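Local coordinates for conserved hypothetical protein TM0613 (PDB 1O3U) that is of unknown function but carries an all-helical HEPN domain, a family whose members probably bind nucleotides in several cases, at residues Ile76-Leu87 with Arg116-Phe127. Residues are numbered along the deposited sequence; the frame is centred on the assembly and turned at random.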
ATOM      1  N   ILE A  76      -2.197 -22.485  10.116  1.00 13.39           N
ATOM      2  CA  ILE A  76      -1.262 -21.356  10.127  1.00 14.22           C
ATOM      3  C   ILE A  76      -0.278 -21.539  11.274  1.00 14.64           C
ATOM      4  O   ILE A  76      -0.684 -21.543  12.458  1.00 13.83           O
ATOM      5  CB  ILE A  76      -1.981 -20.022  10.355  1.00 14.73           C
ATOM      6  CG1 ILE A  76      -3.100 -19.791   9.321  1.00 14.14           C
ATOM      7  CG2 ILE A  76      -0.944 -18.881  10.410  1.00 16.06           C
ATOM      8  CD1 ILE A  76      -2.688 -19.887   7.866  1.00 17.16           C
ATOM      9  N   PRO A  77       1.002 -21.644  10.951  1.00 15.46           N
ATOM     10  CA  PRO A  77       2.004 -21.826  11.992  1.00 16.32           C
ATOM     11  C   PRO A  77       1.949 -20.687  13.015  1.00 16.36           C
ATOM     12  O   PRO A  77       1.680 -19.512  12.675  1.00 14.96           O
ATOM     13  CB  PRO A  77       3.323 -21.835  11.229  1.00 17.04           C
ATOM     14  CG  PRO A  77       2.966 -22.095   9.806  1.00 18.07           C
ATOM     15  CD  PRO A  77       1.602 -21.559   9.602  1.00 16.81           C
ATOM     16  N   GLU A  78       2.164 -21.060  14.266  1.00 16.79           N
ATOM     17  CA  GLU A  78       2.122 -20.136  15.373  1.00 17.98           C
ATOM     18  C   GLU A  78       3.083 -18.995  15.170  1.00 16.81           C
ATOM     19  O   GLU A  78       2.746 -17.854  15.474  1.00 17.06           O
ATOM     20  CB  GLU A  78       2.465 -20.875  16.683  1.00 19.35           C
ATOM     21  CG  GLU A  78       2.372 -20.003  17.917  1.00 23.09           C
ATOM     22  CD  GLU A  78       3.060 -20.632  19.111  1.00 28.85           C
ATOM     23  OE1 GLU A  78       2.332 -21.199  19.958  1.00 31.53           O
ATOM     24  OE2 GLU A  78       4.320 -20.569  19.190  1.00 31.74           O
ATOM     25  N   GLU A  79       4.284 -19.289  14.683  1.00 16.68           N
ATOM     26  CA  GLU A  79       5.287 -18.245  14.494  1.00 16.90           C
ATOM     27  C   GLU A  79       4.869 -17.196  13.482  1.00 15.98           C
ATOM     28  O   GLU A  79       5.264 -16.058  13.607  1.00 15.64           O
ATOM     29  CB  GLU A  79       6.642 -18.822  14.120  1.00 17.76           C
ATOM     30  CG  GLU A  79       6.859 -19.181  12.667  1.00 20.14           C
ATOM     31  CD  GLU A  79       8.116 -20.001  12.491  1.00 25.01           C
ATOM     32  OE1 GLU A  79       8.073 -21.168  12.942  1.00 29.80           O
ATOM     33  OE2 GLU A  79       9.131 -19.486  11.948  1.00 23.85           O
ATOM     34  N   LEU A  80       4.092 -17.582  12.471  1.00 14.46           N
ATOM     35  CA  LEU A  80       3.544 -16.588  11.517  1.00 14.81           C
ATOM     36  C   LEU A  80       2.495 -15.706  12.177  1.00 14.31           C
ATOM     37  O   LEU A  80       2.406 -14.552  11.872  1.00 12.76           O
ATOM     38  CB  LEU A  80       2.972 -17.257  10.278  1.00 14.02           C
ATOM     39  CG  LEU A  80       3.998 -17.889   9.338  1.00 16.86           C
ATOM     40  CD1 LEU A  80       3.328 -18.381   8.016  1.00 18.29           C
ATOM     41  CD2 LEU A  80       5.174 -16.962   9.042  1.00 16.01           C
ATOM     42  N   MET A  81       1.649 -16.268  13.037  1.00 14.84           N
ATOM     43  CA  MET A  81       0.696 -15.429  13.781  1.00 15.34           C
ATOM     44  C   MET A  81       1.456 -14.472  14.673  1.00 14.73           C
ATOM     45  O   MET A  81       1.083 -13.309  14.752  1.00 14.96           O
ATOM     46  CB  MET A  81      -0.274 -16.251  14.638  1.00 15.48           C
ATOM     47  CG  MET A  81      -1.358 -15.400  15.347  1.00 17.29           C
ATOM     48  SD  MET A  81      -2.393 -14.260  14.263  1.00 21.11           S
ATOM     49  CE  MET A  81      -2.797 -15.429  13.139  1.00 21.50           C
ATOM     50  N   ASP A  82       2.504 -14.969  15.346  1.00 14.50           N
ATOM     51  CA  ASP A  82       3.401 -14.136  16.157  1.00 14.42           C
ATOM     52  C   ASP A  82       3.976 -12.976  15.331  1.00 13.74           C
ATOM     53  O   ASP A  82       3.944 -11.835  15.758  1.00 13.26           O
ATOM     54  CB  ASP A  82       4.571 -14.947  16.742  1.00 14.99           C
ATOM     55  CG  ASP A  82       4.192 -15.753  17.977  1.00 19.32           C
ATOM     56  OD1 ASP A  82       5.079 -16.476  18.532  1.00 25.11           O
ATOM     57  OD2 ASP A  82       3.038 -15.716  18.472  1.00 21.74           O
ATOM     58  N   HIS A  83       4.500 -13.279  14.157  1.00 12.38           N
ATOM     59  CA  HIS A  83       5.041 -12.224  13.287  1.00 12.98           C
ATOM     60  C   HIS A  83       3.968 -11.213  12.894  1.00 12.33           C
ATOM     61  O   HIS A  83       4.223 -10.005  12.831  1.00 11.65           O
ATOM     62  CB  HIS A  83       5.634 -12.802  12.004  1.00 12.80           C
ATOM     63  CG  HIS A  83       6.783 -13.739  12.209  1.00 13.15           C
ATOM     64  ND1 HIS A  83       7.469 -13.844  13.398  1.00 14.15           N
ATOM     65  CD2 HIS A  83       7.383 -14.602  11.351  1.00 13.03           C
ATOM     66  CE1 HIS A  83       8.420 -14.753  13.279  1.00 15.63           C
ATOM     67  NE2 HIS A  83       8.418 -15.199  12.031  1.00 15.52           N
ATOM     68  N   ALA A  84       2.771 -11.725  12.610  1.00 11.94           N
ATOM     69  CA  ALA A  84       1.664 -10.890  12.184  1.00 12.15           C
ATOM     70  C   ALA A  84       1.332  -9.898  13.275  1.00 12.14           C
ATOM     71  O   ALA A  84       1.049  -8.753  13.007  1.00 11.76           O
ATOM     72  CB  ALA A  84       0.461 -11.714  11.865  1.00 12.48           C
ATOM     73  N   LEU A  85       1.392 -10.342  14.510  1.00 12.74           N
ATOM     74  CA  LEU A  85       1.029  -9.478  15.621  1.00 14.33           C
ATOM     75  C   LEU A  85       2.066  -8.384  15.782  1.00 14.74           C
ATOM     76  O   LEU A  85       1.696  -7.263  16.064  1.00 15.02           O
ATOM     77  CB  LEU A  85       0.854 -10.278  16.892  1.00 14.09           C
ATOM     78  CG  LEU A  85      -0.437 -11.096  16.765  1.00 15.31           C
ATOM     79  CD1 LEU A  85      -0.385 -12.333  17.666  1.00 18.96           C
ATOM     80  CD2 LEU A  85      -1.645 -10.223  17.074  1.00 17.23           C
ATOM     81  N   GLU A  86       3.337  -8.699  15.528  1.00 14.93           N
ATOM     82  CA  GLU A  86       4.387  -7.696  15.551  1.00 16.49           C
ATOM     83  C   GLU A  86       4.208  -6.675  14.429  1.00 16.35           C
ATOM     84  O   GLU A  86       4.443  -5.479  14.615  1.00 16.28           O
ATOM     85  CB  GLU A  86       5.762  -8.336  15.433  1.00 17.91           C
ATOM     86  CG  GLU A  86       6.120  -9.223  16.595  1.00 21.34           C
ATOM     87  CD  GLU A  86       6.606  -8.443  17.789  1.00 26.46           C
ATOM     88  OE1 GLU A  86       7.579  -7.674  17.645  1.00 30.16           O
ATOM     89  OE2 GLU A  86       6.010  -8.607  18.871  1.00 32.61           O
ATOM     90  N   LEU A  87       3.779  -7.145  13.268  1.00 16.12           N
ATOM     91  CA  LEU A  87       3.578  -6.282  12.118  1.00 17.08           C
ATOM     92  C   LEU A  87       2.382  -5.376  12.310  1.00 19.59           C
ATOM     93  O   LEU A  87       2.334  -4.279  11.756  1.00 19.84           O
ATOM     94  CB  LEU A  87       3.324  -7.124  10.883  1.00 17.03           C
ATOM     95  CG  LEU A  87       4.551  -7.663  10.203  1.00 14.94           C
ATOM     96  CD1 LEU A  87       4.134  -8.868   9.323  1.00 16.00           C
ATOM     97  CD2 LEU A  87       5.190  -6.512   9.385  1.00 16.54           C
ATOM     98  N   ARG A 116      13.737  -6.979  10.969  1.00  9.95           N
ATOM     99  CA  ARG A 116      12.869  -8.018  11.499  1.00 10.94           C
ATOM    100  C   ARG A 116      11.486  -7.978  10.822  1.00 10.18           C
ATOM    101  O   ARG A 116      10.955  -9.019  10.363  1.00  8.07           O
ATOM    102  CB  ARG A 116      12.754  -7.818  13.025  1.00 12.07           C
ATOM    103  CG  ARG A 116      12.302  -8.942  13.787  1.00 15.58           C
ATOM    104  CD  ARG A 116      12.843  -8.964  15.220  1.00 15.83           C
ATOM    105  NE  ARG A 116      12.521  -7.751  15.974  1.00 17.78           N
ATOM    106  CZ  ARG A 116      11.301  -7.435  16.374  1.00 22.01           C
ATOM    107  NH1 ARG A 116      10.286  -8.229  16.103  1.00 23.16           N
ATOM    108  NH2 ARG A 116      11.079  -6.303  17.043  1.00 24.68           N
ATOM    109  N   LEU A 117      10.901  -6.798  10.796  1.00  9.14           N
ATOM    110  CA  LEU A 117       9.558  -6.651  10.237  1.00  9.74           C
ATOM    111  C   LEU A 117       9.548  -6.935   8.727  1.00  9.25           C
ATOM    112  O   LEU A 117       8.593  -7.493   8.186  1.00  8.67           O
ATOM    113  CB  LEU A 117       8.979  -5.275  10.559  1.00 10.57           C
ATOM    114  CG  LEU A 117       8.835  -4.996  12.057  1.00 14.29           C
ATOM    115  CD1 LEU A 117       8.301  -3.608  12.280  1.00 18.75           C
ATOM    116  CD2 LEU A 117       7.941  -6.032  12.676  1.00 13.53           C
ATOM    117  N   VAL A 118      10.594  -6.522   8.032  1.00  8.75           N
ATOM    118  CA  VAL A 118      10.699  -6.797   6.604  1.00  9.95           C
ATOM    119  C   VAL A 118      10.802  -8.322   6.411  1.00 10.24           C
ATOM    120  O   VAL A 118      10.131  -8.923   5.530  1.00  8.26           O
ATOM    121  CB  VAL A 118      11.896  -6.038   5.983  1.00 10.58           C
ATOM    122  CG1 VAL A 118      12.279  -6.613   4.638  1.00 13.73           C
ATOM    123  CG2 VAL A 118      11.622  -4.492   5.895  1.00 11.22           C
ATOM    124  N   ASN A 119      11.656  -8.965   7.214  1.00  8.83           N
ATOM    125  CA  ASN A 119      11.763 -10.405   7.136  1.00  8.73           C
ATOM    126  C   ASN A 119      10.441 -11.107   7.417  1.00  7.79           C
ATOM    127  O   ASN A 119      10.109 -12.086   6.773  1.00  7.30           O
ATOM    128  CB  ASN A 119      12.837 -10.951   8.064  1.00  8.00           C
ATOM    129  CG  ASN A 119      14.224 -10.526   7.652  1.00 12.14           C
ATOM    130  OD1 ASN A 119      14.455 -10.075   6.509  1.00 13.47           O
ATOM    131  ND2 ASN A 119      15.187 -10.660   8.602  1.00 12.82           N
ATOM    132  N   TYR A 120       9.712 -10.618   8.403  1.00  7.62           N
ATOM    133  CA  TYR A 120       8.415 -11.203   8.752  1.00  7.53           C
ATOM    134  C   TYR A 120       7.471 -11.107   7.572  1.00  7.85           C
ATOM    135  O   TYR A 120       6.762 -12.060   7.305  1.00  7.10           O
ATOM    136  CB  TYR A 120       7.768 -10.518   9.939  1.00  7.72           C
ATOM    137  CG  TYR A 120       8.460 -10.708  11.267  1.00  8.28           C
ATOM    138  CD1 TYR A 120       9.480 -11.625  11.421  1.00  7.33           C
ATOM    139  CD2 TYR A 120       8.016 -10.014  12.404  1.00  9.81           C
ATOM    140  CE1 TYR A 120      10.109 -11.795  12.642  1.00 10.76           C
ATOM    141  CE2 TYR A 120       8.610 -10.193  13.604  1.00 10.76           C
ATOM    142  CZ  TYR A 120       9.662 -11.084  13.730  1.00 10.91           C
ATOM    143  OH  TYR A 120      10.264 -11.261  14.950  1.00 12.02           O
ATOM    144  N   ALA A 121       7.443  -9.962   6.896  1.00  8.42           N
ATOM    145  CA  ALA A 121       6.537  -9.783   5.773  1.00  8.92           C
ATOM    146  C   ALA A 121       6.927 -10.745   4.632  1.00  9.65           C
ATOM    147  O   ALA A 121       6.088 -11.408   4.034  1.00  8.16           O
ATOM    148  CB  ALA A 121       6.575  -8.365   5.287  1.00  8.67           C
ATOM    149  N   GLU A 122       8.216 -10.813   4.354  1.00  9.19           N
ATOM    150  CA  GLU A 122       8.727 -11.769   3.418  1.00  9.59           C
ATOM    151  C   GLU A 122       8.367 -13.236   3.728  1.00  9.02           C
ATOM    152  O   GLU A 122       7.982 -13.984   2.825  1.00  7.35           O
ATOM    153  CB  GLU A 122      10.230 -11.601   3.286  1.00 10.83           C
ATOM    154  CG  GLU A 122      10.847 -12.438   2.169  1.00 13.98           C
ATOM    155  CD  GLU A 122      12.165 -11.824   1.704  1.00 19.91           C
ATOM    156  OE1 GLU A 122      12.947 -11.357   2.569  1.00 27.62           O
ATOM    157  OE2 GLU A 122      12.411 -11.754   0.496  1.00 24.22           O
ATOM    158  N   LYS A 123       8.489 -13.626   4.994  1.00  8.85           N
ATOM    159  CA  LYS A 123       8.080 -14.923   5.451  1.00  8.97           C
ATOM    160  C   LYS A 123       6.614 -15.202   5.174  1.00  9.31           C
ATOM    161  O   LYS A 123       6.249 -16.266   4.668  1.00  7.94           O
ATOM    162  CB  LYS A 123       8.407 -15.017   6.939  1.00 10.24           C
ATOM    163  CG  LYS A 123       8.665 -16.313   7.458  1.00 16.10           C
ATOM    164  CD  LYS A 123       9.531 -16.140   8.738  1.00 18.54           C
ATOM    165  CE  LYS A 123       9.904 -17.413   9.328  1.00 20.34           C
ATOM    166  NZ  LYS A 123      10.117 -17.277  10.786  1.00 20.12           N
ATOM    167  N   ILE A 124       5.759 -14.224   5.487  1.00  8.52           N
ATOM    168  CA  ILE A 124       4.347 -14.361   5.231  1.00  8.47           C
ATOM    169  C   ILE A 124       4.056 -14.471   3.734  1.00  8.60           C
ATOM    170  O   ILE A 124       3.231 -15.342   3.301  1.00  8.70           O
ATOM    171  CB  ILE A 124       3.571 -13.211   5.918  1.00  8.16           C
ATOM    172  CG1 ILE A 124       3.585 -13.414   7.442  1.00  8.57           C
ATOM    173  CG2 ILE A 124       2.125 -13.148   5.418  1.00  8.88           C
ATOM    174  CD1 ILE A 124       3.076 -12.209   8.269  1.00 10.02           C
ATOM    175  N   ILE A 125       4.685 -13.603   2.937  1.00  7.44           N
ATOM    176  CA  ILE A 125       4.565 -13.693   1.485  1.00  8.67           C
ATOM    177  C   ILE A 125       4.926 -15.103   0.953  1.00  8.60           C
ATOM    178  O   ILE A 125       4.180 -15.670   0.172  1.00  8.65           O
ATOM    179  CB  ILE A 125       5.395 -12.629   0.798  1.00  8.80           C
ATOM    180  CG1 ILE A 125       4.793 -11.254   1.047  1.00  9.13           C
ATOM    181  CG2 ILE A 125       5.570 -12.968  -0.705  1.00 10.64           C
ATOM    182  CD1 ILE A 125       5.762 -10.085   0.640  1.00 11.83           C
ATOM    183  N   ARG A 126       6.043 -15.664   1.405  1.00  8.67           N
ATOM    184  CA  ARG A 126       6.523 -16.959   0.936  1.00  9.94           C
ATOM    185  C   ARG A 126       5.600 -18.097   1.423  1.00  9.46           C
ATOM    186  O   ARG A 126       5.314 -19.026   0.681  1.00 10.77           O
ATOM    187  CB  ARG A 126       7.956 -17.168   1.400  1.00  9.45           C
ATOM    188  CG  ARG A 126       8.949 -16.222   0.692  1.00 10.45           C
ATOM    189  CD  ARG A 126      10.379 -16.374   1.165  1.00 11.67           C
ATOM    190  NE  ARG A 126      11.309 -15.706   0.267  1.00 13.47           N
ATOM    191  CZ  ARG A 126      12.600 -15.564   0.506  1.00 11.93           C
ATOM    192  NH1 ARG A 126      13.144 -16.049   1.606  1.00 15.14           N
ATOM    193  NH2 ARG A 126      13.354 -14.955  -0.374  1.00 10.60           N
ATOM    194  N   PHE A 127       5.065 -17.970   2.625  1.00 10.05           N
ATOM    195  CA  PHE A 127       4.048 -18.922   3.117  1.00  9.16           C
ATOM    196  C   PHE A 127       2.782 -18.919   2.245  1.00  9.12           C
ATOM    197  O   PHE A 127       2.238 -20.004   1.834  1.00  9.83           O
ATOM    198  CB  PHE A 127       3.651 -18.590   4.537  1.00  8.58           C
ATOM    199  CG  PHE A 127       2.587 -19.501   5.077  1.00  9.23           C
ATOM    200  CD1 PHE A 127       2.894 -20.745   5.533  1.00 12.43           C
ATOM    201  CD2 PHE A 127       1.261 -19.079   5.123  1.00 14.28           C
ATOM    202  CE1 PHE A 127       1.885 -21.576   6.058  1.00 13.94           C
ATOM    203  CE2 PHE A 127       0.279 -19.894   5.627  1.00 14.10           C
ATOM    204  CZ  PHE A 127       0.590 -21.138   6.089  1.00 14.45           C
TER
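His83 lies flat against Tyr120 in an offset stack, the two rings nearly parallel, with centroids 3.8 Å apart and planes at 4°. Followed outward, the histidine keeps its first atoms over the one tyrosine face and turns its far edge to Lys123. Its CB sits over that face as a CH-pi donor; CG passes above Tyr120 CD1, and ND1 comes within 3.4 Å of Tyr120 CE1. CE1 of the histidine also lies near Tyr120 CE1, while CD2 touches both Tyr120 CD1 and Lys123 CD. At the tip NE2 accepts a nearly in-plane hydrogen bond from Lys123 NZ, at 3.0 Å. That ammonium is shared: it also forms a salt bridge with Glu79, where OE2 uses its anti lone pair at 2.7 Å from NZ. Lys123 spans the interval because its CG stands anti to the backbone N (chi1 -152°) and the chain beyond stays extended. The helices 78-88 and 104-132 thus joined cross obliquely within the all-helical HEPN domain, their N-to-C directions 133° apart over 78-87 and 116-127; helix 32-54 backs the seam, and Leu87 fits as a knob into the hole formed by Leu117, Tyr120, Ala121 and Ile124. Beyond the stack, Arg116 NH1 reaches Glu86 OE1 in a salt bridge and also donates to the hydroxyl of Tyr120, both oxygens near the guanidinium plane. Replacing Tyr120 by an alanine would probably leave the His83 ring without its stacking surface, free to turn away from Lys123, and deprive Arg116 of a hydroxyl partner. Toward the other end Leu80 CD1 rests over one face of the Phe127 ring, 3.6 Å from its centroid, while Pro77 CD approaches Phe127 CE1 to 3.6 Å.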